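Local atomic coordinates of hypothetical protein PH1897 (Pyrococcus horikoshii, PDB entry 1VDW), a protein that probably hydrolyses fructose 1,6-bisphosphate to fructose 6-phosphate and phosphate using magnesium, as a homodimeric member of the inositol monophosphatase superfamily. Residues I21-F25 / F92-P97; P28-E32 / T43-D47; G127-S133 / V207-A212; I140-L145 / L182-D188. All coordinates share one frame. Residue numbers count along the deposited sequence, not the author numbering.

Interaction 1: I21-F25 / F92-P97; sequences IMPLF and FINGIP
An edge-to-face phenylalanine pair joins the 3-10 turn after helix 3-20 to the Schellman-capped end of helix 89-93, the short helix that follows the predicted magnesium-binding residues Asp84, Leu86 and Asp87. Phe92, in the last turn of that helix, is buried; its t rotamer (chi2 98°) carries the ring into the bend made by Ile21-Phe25, so that Ile21 CG2 lies 3.7 Å from Phe92 CE1 and Leu24 CB 4.0 Å from Phe92 CE2. The bend is a 3-10 segment over Met22-Leu24, with Phe25 N bonded to Met22 O at 2.9 Å, after which Phe25 turns extended (phi/psi -70/117). Phe25 is also t, and directs its ring edge at a face of Phe92, the centroids 5.2 Å apart and the planes at 60°; the CA atoms of these two residues are 6.4 Å apart, the nearest across the segments. Around them, Phe99 meets both rings, Val46 of helix 45-60 touches Phe92, and Val121 of the second subunit packs on Phe25. Gly95, with positive phi (68/20), is the C-prime residue of the Schellman motif: Gly95 N bonds Phe92 O at 3.2 Å and Ile96 N returns to Asn91 O. The chain thereby turns back beside the Phe25 ring, whose CE1 comes to 3.5 Å from Gly95 CA.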
loop_
_atom_site.group_PDB
_atom_site.type_symbol
_atom_site.label_atom_id
_atom_site.label_comp_id
_atom_site.label_asym_id
_atom_site.label_seq_id
_atom_site.Cartn_x
_atom_site.Cartn_y
_atom_site.Cartn_z
ATOM N N ILE A 21 -7.700 16.552 10.253
ATOM C CA ILE A 21 -7.304 15.152 10.231
ATOM C C ILE A 21 -5.810 14.882 10.086
ATOM O O ILE A 21 -5.249 14.104 10.854
ATOM C CB ILE A 21 -8.047 14.384 9.107
ATOM C CG1 ILE A 21 -9.561 14.489 9.309
ATOM C CG2 ILE A 21 -7.609 12.927 9.101
ATOM C CD1 ILE A 21 -10.061 13.875 10.601
ATOM N N MET A 22 -5.151 15.508 9.118
ATOM C CA MET A 22 -3.728 15.233 8.933
ATOM C C MET A 22 -2.837 15.462 10.156
ATOM O O MET A 22 -1.849 14.748 10.339
ATOM C CB MET A 22 -3.176 15.993 7.725
ATOM C CG MET A 22 -3.616 15.413 6.375
ATOM S SD MET A 22 -3.303 13.623 6.193
ATOM C CE MET A 22 -1.540 13.605 6.007
ATOM N N PRO A 23 -3.156 16.455 11.007
ATOM C CA PRO A 23 -2.277 16.630 12.166
ATOM C C PRO A 23 -2.322 15.399 13.071
ATOM O O PRO A 23 -1.466 15.215 13.937
ATOM C CB PRO A 23 -2.852 17.866 12.851
ATOM C CG PRO A 23 -3.399 18.657 11.704
ATOM C CD PRO A 23 -4.093 17.587 10.889
ATOM N N LEU A 24 -3.328 14.556 12.860
ATOM C CA LEU A 24 -3.497 13.346 13.650
ATOM C C LEU A 24 -2.672 12.175 13.121
ATOM O O LEU A 24 -2.512 11.166 13.808
ATOM C CB LEU A 24 -4.977 12.953 13.706
ATOM C CG LEU A 24 -5.924 13.925 14.420
ATOM C CD1 LEU A 24 -7.349 13.400 14.336
ATOM C CD2 LEU A 24 -5.501 14.086 15.876
ATOM N N PHE A 25 -2.158 12.302 11.898
ATOM C CA PHE A 25 -1.348 11.237 11.307
ATOM C C PHE A 25 -0.028 11.188 12.071
ATOM O O PHE A 25 0.745 12.148 12.066
ATOM C CB PHE A 25 -1.102 11.514 9.818
ATOM C CG PHE A 25 -0.478 10.357 9.071
ATOM C CD1 PHE A 25 -1.098 9.113 9.035
ATOM C CD2 PHE A 25 0.721 10.523 8.389
ATOM C CE1 PHE A 25 -0.535 8.048 8.328
ATOM C CE2 PHE A 25 1.296 9.465 7.679
ATOM C CZ PHE A 25 0.666 8.226 7.649
ATOM N N PHE A 92 -4.403 4.603 8.442
ATOM C CA PHE A 92 -4.128 5.911 9.008
ATOM C C PHE A 92 -3.566 5.841 10.426
ATOM O O PHE A 92 -2.532 6.434 10.711
ATOM C CB PHE A 92 -5.404 6.753 9.022
ATOM C CG PHE A 92 -5.177 8.184 9.426
ATOM C CD1 PHE A 92 -5.058 9.176 8.465
ATOM C CD2 PHE A 92 -5.059 8.531 10.770
ATOM C CE1 PHE A 92 -4.826 10.499 8.832
ATOM C CE2 PHE A 92 -4.825 9.849 11.150
ATOM C CZ PHE A 92 -4.710 10.835 10.179
ATOM N N ILE A 93 -4.238 5.109 11.307
ATOM C CA ILE A 93 -3.777 5.042 12.688
ATOM C C ILE A 93 -2.489 4.253 12.872
ATOM O O ILE A 93 -1.866 4.320 13.928
ATOM C CB ILE A 93 -4.876 4.493 13.638
ATOM C CG1 ILE A 93 -5.238 3.055 13.279
ATOM C CG2 ILE A 93 -6.117 5.378 13.555
ATOM C CD1 ILE A 93 -6.203 2.409 14.260
ATOM N N ASN A 94 -2.080 3.518 11.842
ATOM C CA ASN A 94 -0.846 2.752 11.917
ATOM C C ASN A 94 0.249 3.341 11.042
ATOM O O ASN A 94 1.266 2.698 10.793
ATOM C CB ASN A 94 -1.120 1.294 11.566
ATOM C CG ASN A 94 -1.734 0.545 12.726
ATOM O OD1 ASN A 94 -1.030 0.133 13.651
ATOM N ND2 ASN A 94 -3.052 0.394 12.707
ATOM N N GLY A 95 0.038 4.572 10.591
ATOM C CA GLY A 95 1.028 5.252 9.773
ATOM C C GLY A 95 1.248 4.684 8.385
ATOM O O GLY A 95 2.293 4.934 7.781
ATOM N N ILE A 96 0.283 3.922 7.880
ATOM C CA ILE A 96 0.383 3.331 6.545
ATOM C C ILE A 96 -0.218 4.381 5.604
ATOM O O ILE A 96 -1.396 4.722 5.715
ATOM C CB ILE A 96 -0.386 2.008 6.503
ATOM C CG1 ILE A 96 0.198 1.052 7.553
ATOM C CG2 ILE A 96 -0.316 1.407 5.108
ATOM C CD1 ILE A 96 -0.486 -0.294 7.633
ATOM N N PRO A 97 0.584 4.897 4.653
ATOM C CA PRO A 97 0.158 5.932 3.706
ATOM C C PRO A 97 -0.835 5.599 2.611
ATOM O O PRO A 97 -0.616 5.933 1.446
ATOM C CB PRO A 97 1.483 6.444 3.157
ATOM C CG PRO A 97 2.276 5.190 3.051
ATOM C CD PRO A 97 1.968 4.470 4.360
#

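Interaction 2: P28-E32 / T43-D47; sequences PKASE and TKVVD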
loop_
_atom_site.group_PDB
_atom_site.type_symbol
_atom_site.label_atom_id
_atom_site.label_comp_id
_atom_site.label_asym_id
_atom_site.label_seq_id
_atom_site.Cartn_x
_atom_site.Cartn_y
_atom_site.Cartn_z
ATOM N N PRO A 28 -0.733 9.475 18.416
ATOM C CA PRO A 28 -1.416 8.395 19.139
ATOM C C PRO A 28 -2.888 8.663 19.461
ATOM O O PRO A 28 -3.697 7.736 19.507
ATOM C CB PRO A 28 -0.565 8.240 20.397
ATOM C CG PRO A 28 0.808 8.564 19.898
ATOM C CD PRO A 28 0.555 9.794 19.057
ATOM N N LYS A 29 -3.232 9.928 19.682
ATOM C CA LYS A 29 -4.607 10.304 20.004
ATOM C C LYS A 29 -5.600 9.831 18.946
ATOM O O LYS A 29 -6.744 9.500 19.258
ATOM C CB LYS A 29 -4.722 11.823 20.149
ATOM C CG LYS A 29 -3.912 12.414 21.289
ATOM C CD LYS A 29 -4.112 13.920 21.363
ATOM C CE LYS A 29 -3.323 14.538 22.508
ATOM N NZ LYS A 29 -3.503 16.016 22.562
ATOM N N ALA A 30 -5.154 9.805 17.696
ATOM C CA ALA A 30 -6.002 9.393 16.583
ATOM C C ALA A 30 -6.531 7.965 16.693
ATOM O O ALA A 30 -7.626 7.664 16.216
ATOM C CB ALA A 30 -5.239 9.559 15.270
ATOM N N SER A 31 -5.760 7.090 17.331
ATOM C CA SER A 31 -6.142 5.687 17.463
ATOM C C SER A 31 -7.057 5.348 18.634
ATOM O O SER A 31 -7.542 4.221 18.736
ATOM C CB SER A 31 -4.887 4.819 17.554
ATOM O OG SER A 31 -4.145 5.130 18.721
ATOM N N GLU A 32 -7.298 6.309 19.516
ATOM C CA GLU A 32 -8.149 6.055 20.669
ATOM C C GLU A 32 -9.554 5.629 20.257
ATOM O O GLU A 32 -10.222 6.310 19.476
ATOM C CB GLU A 32 -8.223 7.299 21.558
ATOM C CG GLU A 32 -8.974 7.078 22.860
ATOM C CD GLU A 32 -8.872 8.260 23.802
ATOM O OE1 GLU A 32 -9.411 8.172 24.925
ATOM O OE2 GLU A 32 -8.259 9.279 23.421
ATOM N N THR A 43 -15.029 2.471 16.694
ATOM C CA THR A 43 -14.936 3.797 16.105
ATOM C C THR A 43 -13.832 4.525 16.849
ATOM O O THR A 43 -13.821 4.543 18.077
ATOM C CB THR A 43 -16.259 4.585 16.251
ATOM O OG1 THR A 43 -17.300 3.942 15.500
ATOM C CG2 THR A 43 -16.078 6.007 15.740
ATOM N N LYS A 44 -12.896 5.105 16.108
ATOM C CA LYS A 44 -11.786 5.813 16.729
ATOM C C LYS A 44 -11.859 7.320 16.526
ATOM O O LYS A 44 -12.635 7.809 15.706
ATOM C CB LYS A 44 -10.458 5.265 16.203
ATOM C CG LYS A 44 -10.217 3.815 16.600
ATOM C CD LYS A 44 -8.945 3.263 15.988
ATOM C CE LYS A 44 -8.722 1.819 16.409
ATOM N NZ LYS A 44 -8.532 1.687 17.880
ATOM N N VAL A 45 -11.049 8.054 17.284
ATOM C CA VAL A 45 -11.035 9.508 17.201
ATOM C C VAL A 45 -10.969 10.035 15.771
ATOM O O VAL A 45 -11.804 10.838 15.368
ATOM C CB VAL A 45 -9.858 10.109 18.010
ATOM C CG1 VAL A 45 -9.722 11.598 17.715
ATOM C CG2 VAL A 45 -10.090 9.895 19.501
ATOM N N VAL A 46 -9.999 9.570 14.991
ATOM C CA VAL A 46 -9.868 10.057 13.622
ATOM C C VAL A 46 -11.119 9.813 12.767
ATOM O O VAL A 46 -11.466 10.645 11.928
ATOM C CB VAL A 46 -8.627 9.444 12.922
ATOM C CG1 VAL A 46 -8.829 7.959 12.678
ATOM C CG2 VAL A 46 -8.355 10.185 11.625
ATOM N N ASP A 47 -11.798 8.691 12.980
ATOM C CA ASP A 47 -13.012 8.390 12.220
ATOM C C ASP A 47 -14.105 9.406 12.534
ATOM O O ASP A 47 -14.781 9.912 11.638
ATOM C CB ASP A 47 -13.547 6.999 12.565
ATOM C CG ASP A 47 -12.537 5.909 12.320
ATOM O OD1 ASP A 47 -11.980 5.862 11.206
ATOM O OD2 ASP A 47 -12.316 5.095 13.240
#
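Residues 28-31 have helical backbone angles without regular helix bonding; Pro28 O receives both Ser31 N at 3.1 Å and Ser31 OG at 2.8 Å. The side chain of Lys29 ends away from 43-47, and its backbone makes the contact: Lys29 O accepts Glu32 N at 3.2 Å and lies 3.4 Å from Val45 CG2. At Ala30 the segments come closest, with its CA 4.9 Å from that of Val46. The Ala30 methyl, CB, packs on Val46 CB at 4.1 Å, while Ala30 O takes the nearly linear bond from Val46 N at 3.3 Å. This is the N-terminus of helix 45-60, with Lys44 in the N-cap position. Amides of its first turn have no helical carbonyl before them, and the preceding loop supplies some: besides Ala30 O, Glu32 O accepts Val45 N at 2.9 Å. Asp47 OD2, three residues on from the N-cap, accepts Lys44 N at 2.9 Å. Ser31 turns its CB away, but Ser31 O meets Lys44 NZ at 2.9 Å; that ammonium group also bonds Thr33 OG1. Glu32 then continues in an extended conformation (-60/126) toward the hairpin of strands 33-35 and 43-44; residues 37-41 between these strands are not modelled, consistent with a mobile loop as in relatives. Glu32 O also makes a CA-H...O contact with Lys44 CA at 3.2 Å, and Glu32 CB touches Val45 CG2 at 3.8 Å.

Interaction 3: G127-S133 / V207-A212; sequences GIPGKGS and VIAREA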
loop_
_atom_site.group_PDB
_atom_site.type_symbol
_atom_site.label_atom_id
_atom_site.label_comp_id
_atom_site.label_asym_id
_atom_site.label_seq_id
_atom_site.Cartn_x
_atom_site.Cartn_y
_atom_site.Cartn_z
ATOM N N GLY A 127 -14.320 12.737 -10.994
ATOM C CA GLY A 127 -15.035 12.036 -12.038
ATOM C C GLY A 127 -16.251 12.861 -12.395
ATOM O O GLY A 127 -17.050 13.212 -11.528
ATOM N N ILE A 128 -16.369 13.194 -13.674
ATOM C CA ILE A 128 -17.492 13.984 -14.154
ATOM C C ILE A 128 -18.124 13.223 -15.307
ATOM O O ILE A 128 -17.653 13.294 -16.442
ATOM C CB ILE A 128 -17.029 15.367 -14.652
ATOM C CG1 ILE A 128 -16.228 16.071 -13.553
ATOM C CG2 ILE A 128 -18.242 16.201 -15.057
ATOM C CD1 ILE A 128 -15.572 17.374 -13.992
ATOM N N PRO A 129 -19.188 12.458 -15.021
ATOM C CA PRO A 129 -19.865 11.686 -16.065
ATOM C C PRO A 129 -20.230 12.562 -17.257
ATOM O O PRO A 129 -20.800 13.643 -17.095
ATOM C CB PRO A 129 -21.089 11.136 -15.342
ATOM C CG PRO A 129 -20.573 10.937 -13.941
ATOM C CD PRO A 129 -19.810 12.218 -13.706
ATOM N N GLY A 130 -19.884 12.097 -18.450
ATOM C CA GLY A 130 -20.188 12.859 -19.645
ATOM C C GLY A 130 -19.082 13.821 -20.031
ATOM O O GLY A 130 -19.158 14.470 -21.075
ATOM N N LYS A 131 -18.053 13.927 -19.195
ATOM C CA LYS A 131 -16.941 14.818 -19.492
ATOM C C LYS A 131 -15.613 14.080 -19.386
ATOM O O LYS A 131 -14.815 14.086 -20.323
ATOM C CB LYS A 131 -16.942 16.024 -18.551
ATOM C CG LYS A 131 -15.861 17.039 -18.895
ATOM C CD LYS A 131 -15.912 18.254 -17.993
ATOM C CE LYS A 131 -14.808 19.239 -18.348
ATOM N NZ LYS A 131 -14.889 19.693 -19.764
ATOM N N GLY A 132 -15.378 13.443 -18.244
ATOM C CA GLY A 132 -14.147 12.701 -18.063
ATOM C C GLY A 132 -13.709 12.612 -16.615
ATOM O O GLY A 132 -14.370 13.138 -15.719
ATOM N N SER A 133 -12.600 11.915 -16.392
ATOM C CA SER A 133 -12.037 11.786 -15.053
ATOM C C SER A 133 -10.697 12.488 -15.073
ATOM O O SER A 133 -10.020 12.521 -16.104
ATOM C CB SER A 133 -11.886 10.323 -14.656
ATOM O OG SER A 133 -13.163 9.790 -14.351
ATOM N N VAL A 207 -17.644 5.676 -9.987
ATOM C CA VAL A 207 -17.933 6.770 -10.909
ATOM C C VAL A 207 -16.660 7.220 -11.622
ATOM O O VAL A 207 -16.639 7.387 -12.842
ATOM C CB VAL A 207 -18.541 7.987 -10.172
ATOM C CG1 VAL A 207 -18.617 9.189 -11.111
ATOM C CG2 VAL A 207 -19.932 7.648 -9.663
ATOM N N ILE A 208 -15.589 7.400 -10.861
ATOM C CA ILE A 208 -14.338 7.848 -11.440
ATOM C C ILE A 208 -13.711 6.815 -12.371
ATOM O O ILE A 208 -13.272 7.155 -13.473
ATOM C CB ILE A 208 -13.361 8.257 -10.317
ATOM C CG1 ILE A 208 -13.916 9.497 -9.608
ATOM C CG2 ILE A 208 -11.970 8.526 -10.879
ATOM C CD1 ILE A 208 -13.228 9.831 -8.305
ATOM N N ALA A 209 -13.676 5.556 -11.945
ATOM C CA ALA A 209 -13.097 4.513 -12.779
ATOM C C ALA A 209 -13.908 4.321 -14.057
ATOM O O ALA A 209 -13.341 4.182 -15.139
ATOM C CB ALA A 209 -13.016 3.206 -11.998
ATOM N N ARG A 210 -15.233 4.327 -13.944
ATOM C CA ARG A 210 -16.068 4.154 -15.125
ATOM C C ARG A 210 -15.852 5.253 -16.150
ATOM O O ARG A 210 -15.684 4.972 -17.333
ATOM C CB ARG A 210 -17.543 4.099 -14.743
ATOM C CG ARG A 210 -17.982 2.732 -14.312
ATOM C CD ARG A 210 -19.421 2.716 -13.861
ATOM N NE ARG A 210 -19.875 1.338 -13.720
ATOM C CZ ARG A 210 -20.944 0.965 -13.029
ATOM N NH1 ARG A 210 -21.684 1.870 -12.401
ATOM N NH2 ARG A 210 -21.263 -0.319 -12.957
ATOM N N GLU A 211 -15.851 6.506 -15.709
ATOM C CA GLU A 211 -15.654 7.598 -16.653
ATOM C C GLU A 211 -14.267 7.520 -17.285
ATOM O O GLU A 211 -14.065 7.996 -18.401
ATOM C CB GLU A 211 -15.869 8.946 -15.962
ATOM C CG GLU A 211 -15.764 10.167 -16.876
ATOM C CD GLU A 211 -16.648 10.095 -18.115
ATOM O OE1 GLU A 211 -17.813 9.652 -18.012
ATOM O OE2 GLU A 211 -16.177 10.502 -19.198
ATOM N N ALA A 212 -13.321 6.902 -16.580
ATOM C CA ALA A 212 -11.960 6.747 -17.084
ATOM C C ALA A 212 -11.841 5.576 -18.058
ATOM O O ALA A 212 -10.771 5.333 -18.617
ATOM C CB ALA A 212 -10.989 6.563 -15.921
#
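Val207 points its side chain at the sheet and packs CG1 against Pro129 CG at 3.9 Å, with Pro111 and Ala114 of strand 110-118 also touching it. At Ile208 the helix comes closest to the strand: the CA atoms of Gly127 and Ile208 are 4.3 Å apart, and Ile208 CG1 lies 3.5 Å from Gly127 N. A beta carbon on Gly127 would run into this isoleucine. The carbonyl of Ile208 has an extra partner besides Ala212 N, because Ser133 OG donates to Ile208 O at 2.8 Å. Helix 199-211 thus ends against a beta hairpin, strands 123-128 and 132-135, in the eight-stranded sheet; Ile208 also touches Ala183 of helix 175-184, in keeping with the layered alpha/beta sandwich of the family. The hairpin carries a classic beta bulge, with Lys131 and Gly132 both opposite Ile128: Lys131 N and Gly132 N each reach Ile128 O at 2.9 Å. The side chain of Arg210 leads elsewhere, its NH2 bonding Val216 O and Val224 O. Glu211 reaches the hairpin loop with a side chain bent at chi2 (t, then p), and its OE1 accepts Gly130 N at 3.2 Å; Gly132 N lies equally near Glu211 OE2, but at too poor an angle for a hydrogen bond. Glu211 CB is 3.3 Å from Ser133 OG. Ala212, just past the helix, sets its CB 4.1 Å from Ser133 CB.

Interaction 4: I140-L145 / L182-D188; sequences IKVREL and LARGALD
A side-on, two-bonded salt bridge joins Arg143 to Asp188: Arg143 NE donates to Asp188 OD1 at 2.9 Å and Arg143 NH2 to Asp188 OD2 at 2.8 Å, both nearly linear. Arg143 is p at chi1 and then extended, Asp188 is m, and one guanidinium face lies over Leu187 CA, 3.9 Å from NH2. Tyr90 of the second subunit bonds Arg143 NH2, and Asn94 O of that subunit takes Arg184 NH1, so the contact forms part of the dimer interface. Water 2 links Arg143 N (3.0 Å) with Leu182 O and Leu187 O (both 2.8 Å). Helix 175-184 ends here in a Schellman motif, Gly185 at positive phi (91/24) and Gly185 N on Leu182 O at 3.2 Å. The extended 140-145 segment runs past it in register Ile140-Arg184, Arg143-Gly185 and Leu145-Asp188, with CA separations of 5.0, 4.4 and 6.8 Å. Ile140 CD1 packs on Ala183 CB at 4.1 Å; Val142 CG1 lies 3.5 Å from Leu182 O and Leu145 CD1 3.6 Å from Asp188 OD1.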
loop_
_atom_site.group_PDB
_atom_site.type_symbol
_atom_site.label_atom_id
_atom_site.label_comp_id
_atom_site.label_asym_id
_atom_site.label_seq_id
_atom_site.Cartn_x
_atom_site.Cartn_y
_atom_site.Cartn_z
ATOM N N ILE A 140 -7.341 11.657 -16.965
ATOM C CA ILE A 140 -6.788 10.329 -16.731
ATOM C C ILE A 140 -7.673 9.287 -17.397
ATOM O O ILE A 140 -8.856 9.523 -17.638
ATOM C CB ILE A 140 -6.679 9.987 -15.212
ATOM C CG1 ILE A 140 -8.037 10.144 -14.522
ATOM C CG2 ILE A 140 -5.604 10.852 -14.565
ATOM C CD1 ILE A 140 -8.065 9.624 -13.086
ATOM N N LYS A 141 -7.092 8.136 -17.706
ATOM C CA LYS A 141 -7.835 7.044 -18.320
ATOM C C LYS A 141 -7.178 5.730 -17.939
ATOM O O LYS A 141 -6.003 5.702 -17.568
ATOM C CB LYS A 141 -7.859 7.185 -19.849
ATOM C CG LYS A 141 -6.493 7.159 -20.511
ATOM C CD LYS A 141 -6.616 7.426 -22.008
ATOM C CE LYS A 141 -5.255 7.507 -22.688
ATOM N NZ LYS A 141 -4.533 6.204 -22.678
ATOM N N VAL A 142 -7.936 4.643 -18.012
ATOM C CA VAL A 142 -7.370 3.343 -17.688
ATOM C C VAL A 142 -6.285 3.056 -18.714
ATOM O O VAL A 142 -6.313 3.588 -19.832
ATOM C CB VAL A 142 -8.432 2.214 -17.736
ATOM C CG1 VAL A 142 -9.481 2.448 -16.668
ATOM C CG2 VAL A 142 -9.083 2.140 -19.122
ATOM N N ARG A 143 -5.309 2.247 -18.335
ATOM C CA ARG A 143 -4.248 1.917 -19.271
ATOM C C ARG A 143 -4.667 0.731 -20.124
ATOM O O ARG A 143 -5.591 -0.006 -19.785
ATOM C CB ARG A 143 -2.952 1.585 -18.528
ATOM C CG ARG A 143 -2.977 0.289 -17.726
ATOM C CD ARG A 143 -1.648 0.107 -17.008
ATOM N NE ARG A 143 -1.595 -1.089 -16.174
ATOM C CZ ARG A 143 -0.756 -1.238 -15.153
ATOM N NH1 ARG A 143 0.090 -0.265 -14.836
ATOM N NH2 ARG A 143 -0.743 -2.366 -14.462
ATOM N N GLU A 144 -3.985 0.567 -21.249
ATOM C CA GLU A 144 -4.267 -0.545 -22.137
ATOM C C GLU A 144 -3.579 -1.760 -21.517
ATOM O O GLU A 144 -2.476 -1.644 -20.981
ATOM C CB GLU A 144 -3.695 -0.255 -23.526
ATOM C CG GLU A 144 -4.338 -1.046 -24.652
ATOM C CD GLU A 144 -3.818 -0.637 -26.019
ATOM O OE1 GLU A 144 -4.396 -1.082 -27.034
ATOM O OE2 GLU A 144 -2.828 0.125 -26.081
ATOM N N LEU A 145 -4.236 -2.912 -21.560
ATOM C CA LEU A 145 -3.654 -4.133 -21.010
ATOM C C LEU A 145 -2.608 -4.620 -22.007
ATOM O O LEU A 145 -2.948 -5.024 -23.119
ATOM C CB LEU A 145 -4.739 -5.197 -20.814
ATOM C CG LEU A 145 -4.314 -6.522 -20.176
ATOM C CD1 LEU A 145 -3.697 -6.270 -18.801
ATOM C CD2 LEU A 145 -5.526 -7.438 -20.066
ATOM N N LEU A 182 -6.816 2.312 -10.541
ATOM C CA LEU A 182 -7.280 1.661 -11.760
ATOM C C LEU A 182 -7.649 2.747 -12.777
ATOM O O LEU A 182 -7.294 2.663 -13.957
ATOM C CB LEU A 182 -8.510 0.807 -11.455
ATOM C CG LEU A 182 -9.307 0.277 -12.650
ATOM C CD1 LEU A 182 -8.460 -0.691 -13.462
ATOM C CD2 LEU A 182 -10.569 -0.399 -12.140
ATOM N N ALA A 183 -8.335 3.779 -12.298
ATOM C CA ALA A 183 -8.783 4.871 -13.150
ATOM C C ALA A 183 -7.666 5.614 -13.866
ATOM O O ALA A 183 -7.862 6.099 -14.982
ATOM C CB ALA A 183 -9.616 5.851 -12.335
ATOM N N ARG A 184 -6.496 5.720 -13.244
ATOM C CA ARG A 184 -5.409 6.445 -13.895
ATOM C C ARG A 184 -4.347 5.550 -14.520
ATOM O O ARG A 184 -3.333 6.038 -15.018
ATOM C CB ARG A 184 -4.761 7.447 -12.930
ATOM C CG ARG A 184 -4.017 6.840 -11.760
ATOM C CD ARG A 184 -3.317 7.930 -10.948
ATOM N NE ARG A 184 -2.663 7.387 -9.761
ATOM C CZ ARG A 184 -1.515 6.718 -9.775
ATOM N NH1 ARG A 184 -0.872 6.514 -10.914
ATOM N NH2 ARG A 184 -1.029 6.216 -8.650
ATOM N N GLY A 185 -4.568 4.242 -14.482
ATOM C CA GLY A 185 -3.632 3.320 -15.104
ATOM C C GLY A 185 -2.492 2.745 -14.284
ATOM O O GLY A 185 -1.476 2.336 -14.850
ATOM N N ALA A 186 -2.651 2.696 -12.964
ATOM C CA ALA A 186 -1.621 2.150 -12.085
ATOM C C ALA A 186 -1.889 0.678 -11.766
ATOM O O ALA A 186 -1.032 -0.007 -11.208
ATOM C CB ALA A 186 -1.553 2.966 -10.802
ATOM N N LEU A 187 -3.086 0.212 -12.121
ATOM C CA LEU A 187 -3.515 -1.174 -11.927
ATOM C C LEU A 187 -4.403 -1.543 -13.109
ATOM O O LEU A 187 -4.972 -0.664 -13.762
ATOM C CB LEU A 187 -4.331 -1.333 -10.638
ATOM C CG LEU A 187 -3.609 -1.165 -9.302
ATOM C CD1 LEU A 187 -4.639 -1.190 -8.172
ATOM C CD2 LEU A 187 -2.571 -2.262 -9.125
ATOM N N ASP A 188 -4.527 -2.841 -13.378
ATOM C CA ASP A 188 -5.366 -3.321 -14.475
ATOM C C ASP A 188 -6.741 -3.753 -13.979
ATOM O O ASP A 188 -7.702 -3.774 -14.745
ATOM C CB ASP A 188 -4.691 -4.491 -15.182
ATOM C CG ASP A 188 -3.351 -4.112 -15.768
ATOM O OD1 ASP A 188 -3.324 -3.366 -16.771
ATOM O OD2 ASP A 188 -2.327 -4.554 -15.212
HETATM O O HOH W 1 -4.116 8.207 -16.786
HETATM O O HOH W 2 -6.006 0.925 -15.757
HETATM O O HOH W 3 -0.965 -3.835 -18.868
#

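The four contacts fall into two touching pairs. Interaction 2 is nested in the loop closed by interaction 1, and the two share one apolar cluster where Val46 CG2 meets Phe92 CE2 at 3.6 Å; interaction 1 is buried and aromatic, whereas interaction 2 lies partly exposed and relies on backbone carbonyls. Interactions 3 and 4, their centres 13 Å apart, probably share backbone hydrogen bonds, Ser133 O to Ile140 N at 2.9 Å and Ala212 O to Val142 N at 3.0 Å. Interaction 3 is buried, helix against hairpin, with two hydrogen bonds between side chain and backbone; interaction 4 is more open, with waters and a salt bridge. Interactions 1 and 4 both touch the second subunit.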